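Local structure of cycloalternan-forming enzyme (Listeria monocytogenes serovar 1/2a, 5F7U) at residues A652-I657 with L746-I751; Y251-R256 with F309-K314; S569-A574 with Q593-Y598. The protein belongs to glycoside hydrolase family 31, joining a TIM-barrel domain to several beta-rich domains, among them a family 6 carbohydrate-binding module that carries bound sugar. The protein carries 1 engineered substitution. All coordinates share one frame; numbering follows the deposited sequence.

Contact 1. Residues A652-I657 with L746-I751; sequences AAFAPI and LLVAPI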
ATOM      1  N   ALA A 652       3.234  -1.544  13.022  1.00 13.53           N
ATOM      2  CA  ALA A 652       4.109  -2.268  12.090  1.00 13.10           C
ATOM      3  C   ALA A 652       3.865  -3.769  12.133  1.00 13.07           C
ATOM      4  O   ALA A 652       3.889  -4.449  11.085  1.00 13.12           O
ATOM      5  CB  ALA A 652       5.580  -1.965  12.377  1.00 13.03           C
ATOM      6  N   ALA A 653       3.610  -4.286  13.337  1.00 12.82           N
ATOM      7  CA  ALA A 653       3.335  -5.711  13.520  1.00 13.08           C
ATOM      8  C   ALA A 653       2.000  -6.093  12.867  1.00 13.12           C
ATOM      9  O   ALA A 653       1.793  -7.259  12.533  1.00 13.14           O
ATOM     10  CB  ALA A 653       3.329  -6.059  15.005  1.00 13.41           C
ATOM     11  N   PHE A 654       1.134  -5.098  12.649  1.00 12.98           N
ATOM     12  CA  PHE A 654      -0.159  -5.279  11.958  1.00 13.12           C
ATOM     13  C   PHE A 654      -0.183  -4.592  10.592  1.00 12.90           C
ATOM     14  O   PHE A 654      -1.229  -4.047  10.178  1.00 13.49           O
ATOM     15  CB  PHE A 654      -1.338  -4.794  12.843  1.00 13.25           C
ATOM     16  CG  PHE A 654      -1.715  -5.765  13.926  1.00 13.57           C
ATOM     17  CD1 PHE A 654      -0.981  -5.825  15.110  1.00 13.71           C
ATOM     18  CD2 PHE A 654      -2.784  -6.675  13.742  1.00 13.83           C
ATOM     19  CE1 PHE A 654      -1.309  -6.736  16.120  1.00 14.29           C
ATOM     20  CE2 PHE A 654      -3.125  -7.579  14.751  1.00 14.22           C
ATOM     21  CZ  PHE A 654      -2.382  -7.612  15.941  1.00 14.42           C
ATOM     22  N   ALA A 655       0.976  -4.581   9.916  1.00 12.85           N
ATOM     23  CA  ALA A 655       1.052  -4.043   8.556  1.00 12.66           C
ATOM     24  C   ALA A 655       1.589  -5.127   7.620  1.00 12.54           C
ATOM     25  O   ALA A 655       2.000  -6.195   8.101  1.00 12.73           O
ATOM     26  CB  ALA A 655       1.902  -2.771   8.523  1.00 13.17           C
ATOM     27  N   PRO A 656       1.513  -4.917   6.280  1.00 12.17           N
ATOM     28  CA  PRO A 656       1.858  -6.034   5.379  1.00 12.17           C
ATOM     29  C   PRO A 656       3.289  -6.551   5.574  1.00 12.40           C
ATOM     30  O   PRO A 656       3.483  -7.763   5.648  1.00 12.77           O
ATOM     31  CB  PRO A 656       1.677  -5.420   3.979  1.00 11.62           C
ATOM     32  CG  PRO A 656       0.624  -4.365   4.190  1.00 11.74           C
ATOM     33  CD  PRO A 656       0.993  -3.754   5.524  1.00 11.76           C
ATOM     34  N   ILE A 657       4.253  -5.639   5.708  1.00 12.43           N
ATOM     35  CA  ILE A 657       5.668  -5.990   5.904  1.00 12.71           C
ATOM     36  C   ILE A 657       6.202  -5.198   7.099  1.00 12.87           C
ATOM     37  O   ILE A 657       6.064  -3.964   7.151  1.00 12.95           O
ATOM     38  CB  ILE A 657       6.539  -5.680   4.650  1.00 12.57           C
ATOM     39  CG1 ILE A 657       6.004  -6.340   3.355  1.00 12.89           C
ATOM     40  CG2 ILE A 657       8.023  -6.001   4.899  1.00 12.79           C
ATOM     41  CD1 ILE A 657       6.068  -7.869   3.312  1.00 13.32           C
ATOM     42  N   LEU A 746      -9.837  -8.200  10.154  1.00 15.33           N
ATOM     43  CA  LEU A 746      -9.347  -7.448  11.314  1.00 14.21           C
ATOM     44  C   LEU A 746      -9.399  -5.980  11.024  1.00 13.86           C
ATOM     45  O   LEU A 746      -8.935  -5.541   9.970  1.00 13.67           O
ATOM     46  CB  LEU A 746      -7.922  -7.844  11.708  1.00 13.90           C
ATOM     47  CG  LEU A 746      -7.697  -9.298  12.158  1.00 14.03           C
ATOM     48  CD1 LEU A 746      -6.203  -9.522  12.423  1.00 13.93           C
ATOM     49  CD2 LEU A 746      -8.556  -9.639  13.376  1.00 14.16           C
ATOM     50  N   LEU A 747     -10.017  -5.243  11.949  1.00 13.32           N
ATOM     51  CA  LEU A 747      -9.997  -3.790  11.886  1.00 12.94           C
ATOM     52  C   LEU A 747      -8.933  -3.315  12.870  1.00 12.61           C
ATOM     53  O   LEU A 747      -9.016  -3.590  14.093  1.00 13.09           O
ATOM     54  CB  LEU A 747     -11.382  -3.208  12.197  1.00 12.72           C
ATOM     55  CG  LEU A 747     -11.638  -1.702  11.942  1.00 12.79           C
ATOM     56  CD1 LEU A 747     -13.139  -1.449  12.000  1.00 12.99           C
ATOM     57  CD2 LEU A 747     -10.918  -0.770  12.922  1.00 13.16           C
ATOM     58  N   VAL A 748      -7.922  -2.613  12.349  1.00 12.04           N
ATOM     59  CA  VAL A 748      -6.796  -2.174  13.187  1.00 11.90           C
ATOM     60  C   VAL A 748      -6.833  -0.655  13.306  1.00 11.93           C
ATOM     61  O   VAL A 748      -6.937   0.035  12.300  1.00 11.73           O
ATOM     62  CB  VAL A 748      -5.426  -2.589  12.568  1.00 11.80           C
ATOM     63  CG1 VAL A 748      -4.259  -2.097  13.416  1.00 11.86           C
ATOM     64  CG2 VAL A 748      -5.353  -4.096  12.389  1.00 11.84           C
ATOM     65  N   ALA A 749      -6.662  -0.135  14.527  1.00 12.45           N
ATOM     66  CA  ALA A 749      -6.711   1.300  14.751  1.00 13.09           C
ATOM     67  C   ALA A 749      -5.475   1.812  15.494  1.00 13.39           C
ATOM     68  O   ALA A 749      -5.502   1.971  16.707  1.00 13.89           O
ATOM     69  CB  ALA A 749      -8.012   1.661  15.475  1.00 13.17           C
ATOM     70  N   PRO A 750      -4.366   2.068  14.759  1.00 13.61           N
ATOM     71  CA  PRO A 750      -3.169   2.475  15.494  1.00 13.60           C
ATOM     72  C   PRO A 750      -3.309   3.890  16.048  1.00 13.64           C
ATOM     73  O   PRO A 750      -4.130   4.672  15.558  1.00 13.73           O
ATOM     74  CB  PRO A 750      -2.069   2.402  14.441  1.00 13.87           C
ATOM     75  CG  PRO A 750      -2.757   2.683  13.166  1.00 13.91           C
ATOM     76  CD  PRO A 750      -4.125   2.026  13.300  1.00 13.49           C
ATOM     77  N   ILE A 751      -2.556   4.182  17.100  1.00 13.47           N
ATOM     78  CA  ILE A 751      -2.566   5.517  17.688  1.00 13.55           C
ATOM     79  C   ILE A 751      -1.394   6.253  17.052  1.00 13.77           C
ATOM     80  O   ILE A 751      -0.219   5.929  17.324  1.00 14.02           O
ATOM     81  CB  ILE A 751      -2.443   5.483  19.236  1.00 13.85           C
ATOM     82  CG1 ILE A 751      -3.749   5.032  19.905  1.00 14.29           C
ATOM     83  CG2 ILE A 751      -2.183   6.892  19.775  1.00 14.09           C
ATOM     84  CD1 ILE A 751      -4.093   3.562  19.799  1.00 14.59           C
TER

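Contact 2. Residues Y251-R256 with F309-K314; sequences YGFGER and FQMASK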
ATOM      1  N   TYR A 251      -9.169   7.844  -4.485  1.00 12.03           N
ATOM      2  CA  TYR A 251      -8.134   7.124  -3.754  1.00 11.93           C
ATOM      3  C   TYR A 251      -7.089   6.549  -4.677  1.00 11.61           C
ATOM      4  O   TYR A 251      -7.368   6.288  -5.836  1.00 11.79           O
ATOM      5  CB  TYR A 251      -8.772   5.962  -2.994  1.00 12.21           C
ATOM      6  CG  TYR A 251      -9.932   6.355  -2.108  1.00 12.82           C
ATOM      7  CD1 TYR A 251      -9.737   7.101  -0.945  1.00 12.91           C
ATOM      8  CD2 TYR A 251     -11.232   5.931  -2.415  1.00 13.17           C
ATOM      9  CE1 TYR A 251     -10.819   7.421  -0.111  1.00 13.40           C
ATOM     10  CE2 TYR A 251     -12.310   6.243  -1.592  1.00 13.67           C
ATOM     11  CZ  TYR A 251     -12.095   6.984  -0.441  1.00 13.65           C
ATOM     12  OH  TYR A 251     -13.168   7.309   0.365  1.00 14.24           O
ATOM     13  N   GLY A 252      -5.891   6.317  -4.141  1.00 11.20           N
ATOM     14  CA  GLY A 252      -4.846   5.613  -4.869  1.00 11.07           C
ATOM     15  C   GLY A 252      -3.808   6.561  -5.437  1.00 10.89           C
ATOM     16  O   GLY A 252      -3.173   7.283  -4.694  1.00 10.69           O
ATOM     17  N   PHE A 253      -3.683   6.569  -6.770  1.00 10.91           N
ATOM     18  CA  PHE A 253      -2.671   7.355  -7.507  1.00 11.07           C
ATOM     19  C   PHE A 253      -1.229   6.926  -7.227  1.00 11.08           C
ATOM     20  O   PHE A 253      -0.285   7.711  -7.394  1.00 10.79           O
ATOM     21  CB  PHE A 253      -2.824   8.874  -7.287  1.00 11.22           C
ATOM     22  CG  PHE A 253      -4.197   9.416  -7.603  1.00 11.51           C
ATOM     23  CD1 PHE A 253      -5.200   9.437  -6.628  1.00 11.65           C
ATOM     24  CD2 PHE A 253      -4.481   9.955  -8.870  1.00 11.77           C
ATOM     25  CE1 PHE A 253      -6.458   9.970  -6.895  1.00 12.00           C
ATOM     26  CE2 PHE A 253      -5.752  10.516  -9.144  1.00 12.26           C
ATOM     27  CZ  PHE A 253      -6.743  10.522  -8.150  1.00 12.23           C
ATOM     28  N   GLY A 254      -1.054   5.671  -6.819  1.00 11.02           N
ATOM     29  CA  GLY A 254       0.252   5.232  -6.334  1.00 11.08           C
ATOM     30  C   GLY A 254       0.379   5.414  -4.837  1.00 11.43           C
ATOM     31  O   GLY A 254      -0.584   5.199  -4.092  1.00 12.03           O
ATOM     32  N   GLU A 255       1.580   5.757  -4.396  1.00 11.30           N
ATOM     33  CA  GLU A 255       1.885   5.886  -2.978  1.00 11.43           C
ATOM     34  C   GLU A 255       1.913   7.392  -2.663  1.00 11.52           C
ATOM     35  O   GLU A 255       2.722   8.140  -3.231  1.00 12.16           O
ATOM     36  CB  GLU A 255       3.223   5.215  -2.702  1.00 11.72           C
ATOM     37  CG  GLU A 255       3.657   5.309  -1.246  1.00 11.94           C
ATOM     38  CD  GLU A 255       4.998   4.641  -1.027  1.00 12.63           C
ATOM     39  OE1 GLU A 255       5.854   4.757  -1.940  1.00 13.14           O
ATOM     40  OE2 GLU A 255       5.177   4.003   0.029  1.00 12.07           O
ATOM     41  N   ARG A 256       0.986   7.841  -1.821  1.00 11.41           N
ATOM     42  CA  ARG A 256       0.812   9.279  -1.569  1.00 11.32           C
ATOM     43  C   ARG A 256       0.909   9.547  -0.075  1.00 11.57           C
ATOM     44  O   ARG A 256       0.349   8.797   0.729  1.00 11.60           O
ATOM     45  CB  ARG A 256      -0.538   9.757  -2.137  1.00 11.41           C
ATOM     46  CG  ARG A 256      -0.696   9.526  -3.652  1.00 11.52           C
ATOM     47  CD  ARG A 256       0.251  10.439  -4.419  1.00 11.94           C
ATOM     48  NE  ARG A 256       0.383  10.091  -5.827  1.00 11.92           N
ATOM     49  CZ  ARG A 256       1.052  10.815  -6.706  1.00 12.09           C
ATOM     50  NH1 ARG A 256       1.614  11.977  -6.348  1.00 12.71           N
ATOM     51  NH2 ARG A 256       1.127  10.401  -7.963  1.00 12.33           N
ATOM     52  N   PHE A 309      -3.509  14.672 -12.745  1.00 13.72           N
ATOM     53  CA  PHE A 309      -4.921  14.467 -12.431  1.00 13.70           C
ATOM     54  C   PHE A 309      -5.406  15.652 -11.611  1.00 13.94           C
ATOM     55  O   PHE A 309      -4.948  15.880 -10.482  1.00 13.91           O
ATOM     56  CB  PHE A 309      -5.100  13.161 -11.631  1.00 13.20           C
ATOM     57  CG  PHE A 309      -4.970  11.915 -12.466  1.00 13.14           C
ATOM     58  CD1 PHE A 309      -3.705  11.334 -12.723  1.00 13.25           C
ATOM     59  CD2 PHE A 309      -6.094  11.293 -12.983  1.00 13.28           C
ATOM     60  CE1 PHE A 309      -3.594  10.174 -13.518  1.00 13.27           C
ATOM     61  CE2 PHE A 309      -5.996  10.122 -13.755  1.00 13.24           C
ATOM     62  CZ  PHE A 309      -4.746   9.568 -14.033  1.00 13.27           C
ATOM     63  N   GLN A 310      -6.319  16.418 -12.195  1.00 14.15           N
ATOM     64  CA  GLN A 310      -6.860  17.600 -11.564  1.00 14.28           C
ATOM     65  C   GLN A 310      -8.178  17.208 -10.895  1.00 14.16           C
ATOM     66  O   GLN A 310      -9.215  17.153 -11.551  1.00 14.01           O
ATOM     67  CB  GLN A 310      -7.075  18.682 -12.629  1.00 15.15           C
ATOM     68  CG  GLN A 310      -5.771  19.069 -13.323  1.00 15.90           C
ATOM     69  CD  GLN A 310      -5.979  20.013 -14.488  1.00 16.94           C
ATOM     70  OE1 GLN A 310      -7.108  20.363 -14.829  1.00 17.69           O
ATOM     71  NE2 GLN A 310      -4.885  20.423 -15.111  1.00 17.63           N
ATOM     72  N   MET A 311      -8.137  16.956  -9.581  1.00 13.91           N
ATOM     73  CA  MET A 311      -9.290  16.318  -8.948  1.00 14.02           C
ATOM     74  C   MET A 311     -10.172  17.345  -8.253  1.00 14.85           C
ATOM     75  O   MET A 311     -10.056  17.567  -7.038  1.00 14.94           O
ATOM     76  CB  MET A 311      -8.839  15.176  -8.009  1.00 13.45           C
ATOM     77  CG  MET A 311      -7.893  14.156  -8.665  1.00 13.21           C
ATOM     78  SD  MET A 311      -8.498  13.463 -10.232  1.00 13.47           S
ATOM     79  CE  MET A 311      -9.887  12.477  -9.662  1.00 13.40           C
ATOM     80  N   ALA A 312     -11.038  17.999  -9.032  1.00 15.44           N
ATOM     81  CA  ALA A 312     -11.869  19.107  -8.498  1.00 16.56           C
ATOM     82  C   ALA A 312     -10.963  20.198  -7.900  1.00 17.27           C
ATOM     83  O   ALA A 312     -11.301  20.841  -6.903  1.00 17.62           O
ATOM     84  CB  ALA A 312     -12.900  18.589  -7.481  1.00 16.23           C
ATOM     85  N   SER A 313      -9.818  20.398  -8.552  1.00 17.67           N
ATOM     86  CA  SER A 313      -8.791  21.358  -8.125  1.00 18.64           C
ATOM     87  C   SER A 313      -8.915  22.694  -8.858  1.00 19.77           C
ATOM     88  O   SER A 313      -8.326  23.689  -8.431  1.00 20.00           O
ATOM     89  CB  SER A 313      -7.402  20.772  -8.406  1.00 18.61           C
ATOM     90  OG  SER A 313      -7.281  20.511  -9.797  1.00 18.79           O
ATOM     91  N   LYS A 314      -9.660  22.713  -9.964  1.00 20.50           N
ATOM     92  CA  LYS A 314      -9.831  23.918 -10.784  1.00 22.33           C
ATOM     93  C   LYS A 314     -11.261  24.409 -10.664  1.00 22.89           C
ATOM     94  O   LYS A 314     -11.509  25.548 -10.273  1.00 23.62           O
ATOM     95  CB  LYS A 314      -9.509  23.662 -12.268  1.00 22.90           C
ATOM     96  CG  LYS A 314      -8.179  22.969 -12.561  1.00 23.62           C
ATOM     97  CD  LYS A 314      -6.977  23.773 -12.090  1.00 25.09           C
ATOM     98  CE  LYS A 314      -5.690  23.113 -12.572  1.00 25.84           C
ATOM     99  NZ  LYS A 314      -4.534  23.718 -11.860  1.00 26.91           N
TER

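Contact 3. Residues S569-A574 with Q593-Y598; sequences SYFDFA and QKSGIY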
ATOM      1  N   SER A 569      13.795  -6.468 -13.238  1.00 14.99           N
ATOM      2  CA  SER A 569      14.950  -7.208 -13.791  1.00 15.90           C
ATOM      3  C   SER A 569      15.702  -7.942 -12.692  1.00 16.03           C
ATOM      4  O   SER A 569      16.029  -9.133 -12.842  1.00 16.25           O
ATOM      5  CB  SER A 569      15.908  -6.291 -14.546  1.00 16.25           C
ATOM      6  OG  SER A 569      15.333  -5.863 -15.769  1.00 16.92           O
ATOM      7  N   TYR A 570      15.966  -7.233 -11.594  1.00 15.55           N
ATOM      8  CA  TYR A 570      16.652  -7.834 -10.457  1.00 15.75           C
ATOM      9  C   TYR A 570      15.820  -8.908  -9.767  1.00 15.73           C
ATOM     10  O   TYR A 570      16.365  -9.933  -9.353  1.00 16.12           O
ATOM     11  CB  TYR A 570      16.993  -6.774  -9.442  1.00 15.46           C
ATOM     12  CG  TYR A 570      18.380  -6.193  -9.502  1.00 15.69           C
ATOM     13  CD1 TYR A 570      18.655  -5.073 -10.295  1.00 15.79           C
ATOM     14  CD2 TYR A 570      19.399  -6.701  -8.690  1.00 15.97           C
ATOM     15  CE1 TYR A 570      19.925  -4.485 -10.289  1.00 16.01           C
ATOM     16  CE2 TYR A 570      20.669  -6.126  -8.678  1.00 16.22           C
ATOM     17  CZ  TYR A 570      20.922  -5.011  -9.479  1.00 16.53           C
ATOM     18  OH  TYR A 570      22.166  -4.391  -9.452  1.00 16.83           O
ATOM     19  N   PHE A 571      14.516  -8.649  -9.601  1.00 15.02           N
ATOM     20  CA  PHE A 571      13.619  -9.593  -8.929  1.00 15.35           C
ATOM     21  C   PHE A 571      13.592 -10.926  -9.689  1.00 15.96           C
ATOM     22  O   PHE A 571      13.756 -11.993  -9.085  1.00 15.90           O
ATOM     23  CB  PHE A 571      12.191  -9.018  -8.831  1.00 15.10           C
ATOM     24  CG  PHE A 571      11.193  -9.944  -8.160  1.00 15.58           C
ATOM     25  CD1 PHE A 571      11.233 -10.171  -6.777  1.00 15.81           C
ATOM     26  CD2 PHE A 571      10.195 -10.572  -8.910  1.00 16.08           C
ATOM     27  CE1 PHE A 571      10.309 -11.025  -6.163  1.00 16.20           C
ATOM     28  CE2 PHE A 571       9.281 -11.433  -8.308  1.00 16.36           C
ATOM     29  CZ  PHE A 571       9.326 -11.654  -6.930  1.00 16.46           C
ATOM     30  N   ASP A 572      13.394 -10.841 -11.008  1.00 16.47           N
ATOM     31  CA  ASP A 572      13.351 -12.035 -11.872  1.00 17.79           C
ATOM     32  C   ASP A 572      14.688 -12.757 -11.879  1.00 18.35           C
ATOM     33  O   ASP A 572      14.742 -13.988 -11.807  1.00 18.41           O
ATOM     34  CB  ASP A 572      12.997 -11.666 -13.315  1.00 18.76           C
ATOM     35  CG  ASP A 572      11.578 -11.134 -13.461  1.00 19.59           C
ATOM     36  OD1 ASP A 572      10.791 -11.212 -12.492  1.00 19.18           O
ATOM     37  OD2 ASP A 572      11.267 -10.619 -14.564  1.00 20.68           O
ATOM     38  N   PHE A 573      15.764 -11.983 -11.962  1.00 18.55           N
ATOM     39  CA  PHE A 573      17.112 -12.568 -11.953  1.00 19.12           C
ATOM     40  C   PHE A 573      17.391 -13.350 -10.665  1.00 19.19           C
ATOM     41  O   PHE A 573      17.840 -14.504 -10.724  1.00 19.47           O
ATOM     42  CB  PHE A 573      18.171 -11.491 -12.186  1.00 19.92           C
ATOM     43  CG  PHE A 573      19.572 -11.937 -11.857  1.00 21.61           C
ATOM     44  CD1 PHE A 573      20.196 -12.927 -12.616  1.00 22.73           C
ATOM     45  CD2 PHE A 573      20.265 -11.355 -10.791  1.00 21.96           C
ATOM     46  CE1 PHE A 573      21.510 -13.347 -12.316  1.00 23.76           C
ATOM     47  CE2 PHE A 573      21.570 -11.761 -10.492  1.00 22.61           C
ATOM     48  CZ  PHE A 573      22.183 -12.762 -11.244  1.00 23.24           C
ATOM     49  N   ALA A 574      17.133 -12.736  -9.513  1.00 18.62           N
ATOM     50  CA  ALA A 574      17.394 -13.389  -8.229  1.00 18.64           C
ATOM     51  C   ALA A 574      16.572 -14.675  -8.086  1.00 19.02           C
ATOM     52  O   ALA A 574      17.109 -15.704  -7.696  1.00 19.24           O
ATOM     53  CB  ALA A 574      17.135 -12.430  -7.077  1.00 18.32           C
ATOM     54  N   GLN A 593       3.849  -3.884  -8.694  1.00 12.50           N
ATOM     55  CA  GLN A 593       3.359  -4.944  -7.813  1.00 12.61           C
ATOM     56  C   GLN A 593       3.829  -6.350  -8.194  1.00 13.08           C
ATOM     57  O   GLN A 593       3.836  -7.227  -7.332  1.00 12.86           O
ATOM     58  CB  GLN A 593       1.823  -4.890  -7.725  1.00 12.78           C
ATOM     59  CG  GLN A 593       1.118  -5.242  -9.038  1.00 12.99           C
ATOM     60  CD  GLN A 593       0.847  -4.045  -9.940  1.00 12.95           C
ATOM     61  OE1 GLN A 593       1.440  -2.977  -9.806  1.00 13.14           O
ATOM     62  NE2 GLN A 593      -0.079  -4.228 -10.871  1.00 13.36           N
ATOM     63  N   LYS A 594       4.239  -6.563  -9.444  1.00 13.46           N
ATOM     64  CA  LYS A 594       4.713  -7.901  -9.859  1.00 14.51           C
ATOM     65  C   LYS A 594       6.036  -8.274  -9.192  1.00 14.44           C
ATOM     66  O   LYS A 594       6.409  -9.452  -9.181  1.00 14.75           O
ATOM     67  CB  LYS A 594       4.902  -7.961 -11.382  1.00 15.62           C
ATOM     68  CG  LYS A 594       3.606  -7.777 -12.166  1.00 17.00           C
ATOM     69  CD  LYS A 594       3.794  -8.031 -13.656  1.00 18.70           C
ATOM     70  CE  LYS A 594       4.227  -6.801 -14.408  1.00 20.10           C
ATOM     71  NZ  LYS A 594       4.580  -7.249 -15.795  1.00 21.56           N
ATOM     72  N   SER A 595       6.748  -7.294  -8.633  1.00 14.06           N
ATOM     73  CA  SER A 595       8.162  -7.514  -8.301  1.00 14.19           C
ATOM     74  C   SER A 595       8.571  -7.140  -6.862  1.00 14.10           C
ATOM     75  O   SER A 595       9.455  -6.312  -6.663  1.00 14.43           O
ATOM     76  CB  SER A 595       9.048  -6.798  -9.345  1.00 14.67           C
ATOM     77  OG  SER A 595       8.750  -7.281 -10.661  1.00 15.21           O
ATOM     78  N   GLY A 596       7.930  -7.758  -5.871  1.00 13.99           N
ATOM     79  CA  GLY A 596       8.444  -7.724  -4.489  1.00 13.40           C
ATOM     80  C   GLY A 596       7.877  -6.650  -3.573  1.00 12.89           C
ATOM     81  O   GLY A 596       6.772  -6.133  -3.800  1.00 12.93           O
ATOM     82  N   ILE A 597       8.628  -6.347  -2.519  1.00 12.41           N
ATOM     83  CA  ILE A 597       8.175  -5.448  -1.444  1.00 12.08           C
ATOM     84  C   ILE A 597       8.486  -4.002  -1.823  1.00 11.72           C
ATOM     85  O   ILE A 597       9.525  -3.744  -2.456  1.00 11.96           O
ATOM     86  CB  ILE A 597       8.887  -5.795  -0.102  1.00 12.12           C
ATOM     87  CG1 ILE A 597       8.408  -7.162   0.380  1.00 12.39           C
ATOM     88  CG2 ILE A 597       8.630  -4.732   0.976  1.00 12.08           C
ATOM     89  CD1 ILE A 597       9.293  -7.799   1.425  1.00 12.49           C
ATOM     90  N   TYR A 598       7.601  -3.076  -1.444  1.00 11.59           N
ATOM     91  CA  TYR A 598       7.909  -1.624  -1.569  1.00 11.53           C
ATOM     92  C   TYR A 598       7.870  -1.001  -0.203  1.00 11.98           C
ATOM     93  O   TYR A 598       6.894  -1.225   0.529  1.00 12.19           O
ATOM     94  CB  TYR A 598       6.940  -0.913  -2.558  1.00 11.25           C
ATOM     95  CG  TYR A 598       7.225  -1.413  -3.944  1.00 11.25           C
ATOM     96  CD1 TYR A 598       6.707  -2.648  -4.365  1.00 11.54           C
ATOM     97  CD2 TYR A 598       8.122  -0.739  -4.790  1.00 11.49           C
ATOM     98  CE1 TYR A 598       7.044  -3.183  -5.609  1.00 11.73           C
ATOM     99  CE2 TYR A 598       8.457  -1.273  -6.035  1.00 11.68           C
ATOM    100  CZ  TYR A 598       7.921  -2.485  -6.435  1.00 11.86           C
ATOM    101  OH  TYR A 598       8.237  -3.008  -7.679  1.00 11.94           O
TER
HETATM  102  O   HOH W   1       8.588  -9.473 -12.172  1.00 21.28           O

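Contact 1. Residues A652-I657 with L746-I751
The seam between the TIM barrel and the C-terminal beta domain is bridged here by Phe654, whose side chain reaches over to Val748 and Leu746 on strand 746-748. Phe654 lies where helix 642-653 gives way to the short turn that leads the chain into 657-660, the eighth parallel strand of the barrel. Its benzylic carbon sits against the fork of the valine: Phe654 CB is 4.0 Å from Val748 CG1 and 4.1 Å from Val748 CG2. The ring continues along the second branch, with Phe654 CD2 3.9 Å from Val748 CG2, a methyl that lies neither squarely over the ring nor at its rim. With CG1 anti to the backbone N (chi1 178°), Val748 straddles CB with both methyls instead of presenting a single tip. Further out, Leu746 CD1 approaches the ring edge near its plane, 4.3 Å from Phe654 CE2, a looser touch. The two aliphatic side chains can share one aromatic partner because they are two residues apart on an extended strand and project from the same face of their sheet. This is a helix-to-strand turn of the (beta/alpha)8 fold set against an antiparallel sheet, and all three touching residues are buried. On the barrel side, helix 687-700 adds Tyr694 and Thr697 to the surroundings of Phe654, while the guanidinium group of Arg698 bonds to the carbonyl oxygens of Ala653, Ala655 and Pro656. Tyr740, on the strand beside 746-748, gives the seam a polar link through a hydrogen bond between its hydroxyl and Phe654 O. Within the turn, Ala655 N donates to Ala652 O at 3.1 Å, an i to i+3 bond that closes the backbone turn carrying Phe654.

Contact 2. Residues Y251-R256 with F309-K314
Phe253 reaches across to Phe309 and Met311 from a sharp corner in the chain, between two glycines. From CB its side chain departs with CG anti to the carbonyl carbon (chi1 -55°), which sends the ring toward strand 307-311. One ortho carbon makes the first approach: Phe253 CD2 comes over the face of the Phe309 ring, 4.1 Å from Phe309 CG. The meta carbon beyond it fits more closely, with Phe253 CE2 3.7 Å from Phe309 CG and also against Phe309 CB. The two rings thus form a T-shaped pair in which Phe253 supplies the edge and Phe309 the face, centroids 5.5 Å apart and planes at 75°. At the tip, Phe253 CZ is 3.8 Å from Met311 CG. The bent methionine chain then curls back, so that its methyl Met311 CE lies in the ring plane at the edge, 4.0 Å from Phe253 CZ, with the sulfur obliquely alongside. At the root of the same residue, Arg256 grips Phe253 O side-on with two nitrogens. NE donates from 48° above the carbonyl plane, whereas NH2 lies in that plane; NH2 also bonds to Glu268 O. Phe291, on neighbouring strand 287-293, brings a second ring up to Phe253. Strands 250-254 and 307-311 pair with different neighbours, and the T-shaped stack with its Met-aromatic contact joins them through apolar side chains, as in the core of the beta-sandwich, galactose mutarotase-like domain of family 31.

Contact 3. Residues S569-A574 with Q593-Y598
Phe571, on the outer helix 555-577 of the TIM barrel, lays its ring against the backbone of 594-596, the run that delivers the chain into 597-599, the sixth parallel strand. Helix 555-577 follows the fourth strand of the barrel and precedes the fifth, so the contact ties one beta-alpha unit to the entry of a later strand. The phenylalanine reaches the loop because its CG stands anti to the backbone N (chi1 179°). Lys594 comes first, and it is its carbonyl that touches: Lys594 O lies 3.6 Å from Phe571 CE2, obliquely to the ring. The same oxygen accepts a hydrogen bond from Thr358 OG1, while the lysine's charged end runs off from the helix. Ser595 is the centre of the contact. Its CA sits over the face of the ring, 4.0 Å from the Phe571 centroid, a CH-pi interaction in which the line to the centroid tilts 21° from the perpendicular, displaced to the CD2 side. Beside it the two beta carbons meet, with Ser595 CB 3.9 Å from Phe571 CB. The serine hydroxyl turns to a water, which lies 2.7 Å from Ser595 OG and donates to Asp572 OD1 at 2.8 Å. This bridge joins loop and helix by a polar route alongside the apolar one. Val567 and Ser568, one turn earlier on the helix, also touch the Ser595 side chain. At Gly596 the chain continues across the same face of the ring: its peptide nitrogen lies above the plane, out by the CE1 corner, and Gly596 N is 4.1 Å from Phe571 CE1.

In the fold
Contacts 1 and 3 meet inside the TIM barrel, where Ile657 CD1 of contact 1 packs 3.7 Å from Ile597 CD1 of contact 3, although their centres are 25 Å apart. Contact 2 belongs to the beta-sandwich side and touches neither: its nearest atoms are about 6 Å from contact 3 and about 10 Å from contact 1. It is nevertheless tied to the barrel, since Glu255 OE2 bonds to Trp628 NE1 on strand 628-631, and Ser619 and Ser623 bond to the backbone of 251-256. Of the bound sugars, one alpha-D-glucopyranose lies about 13 Å from the side chain of Leu746 in contact 1.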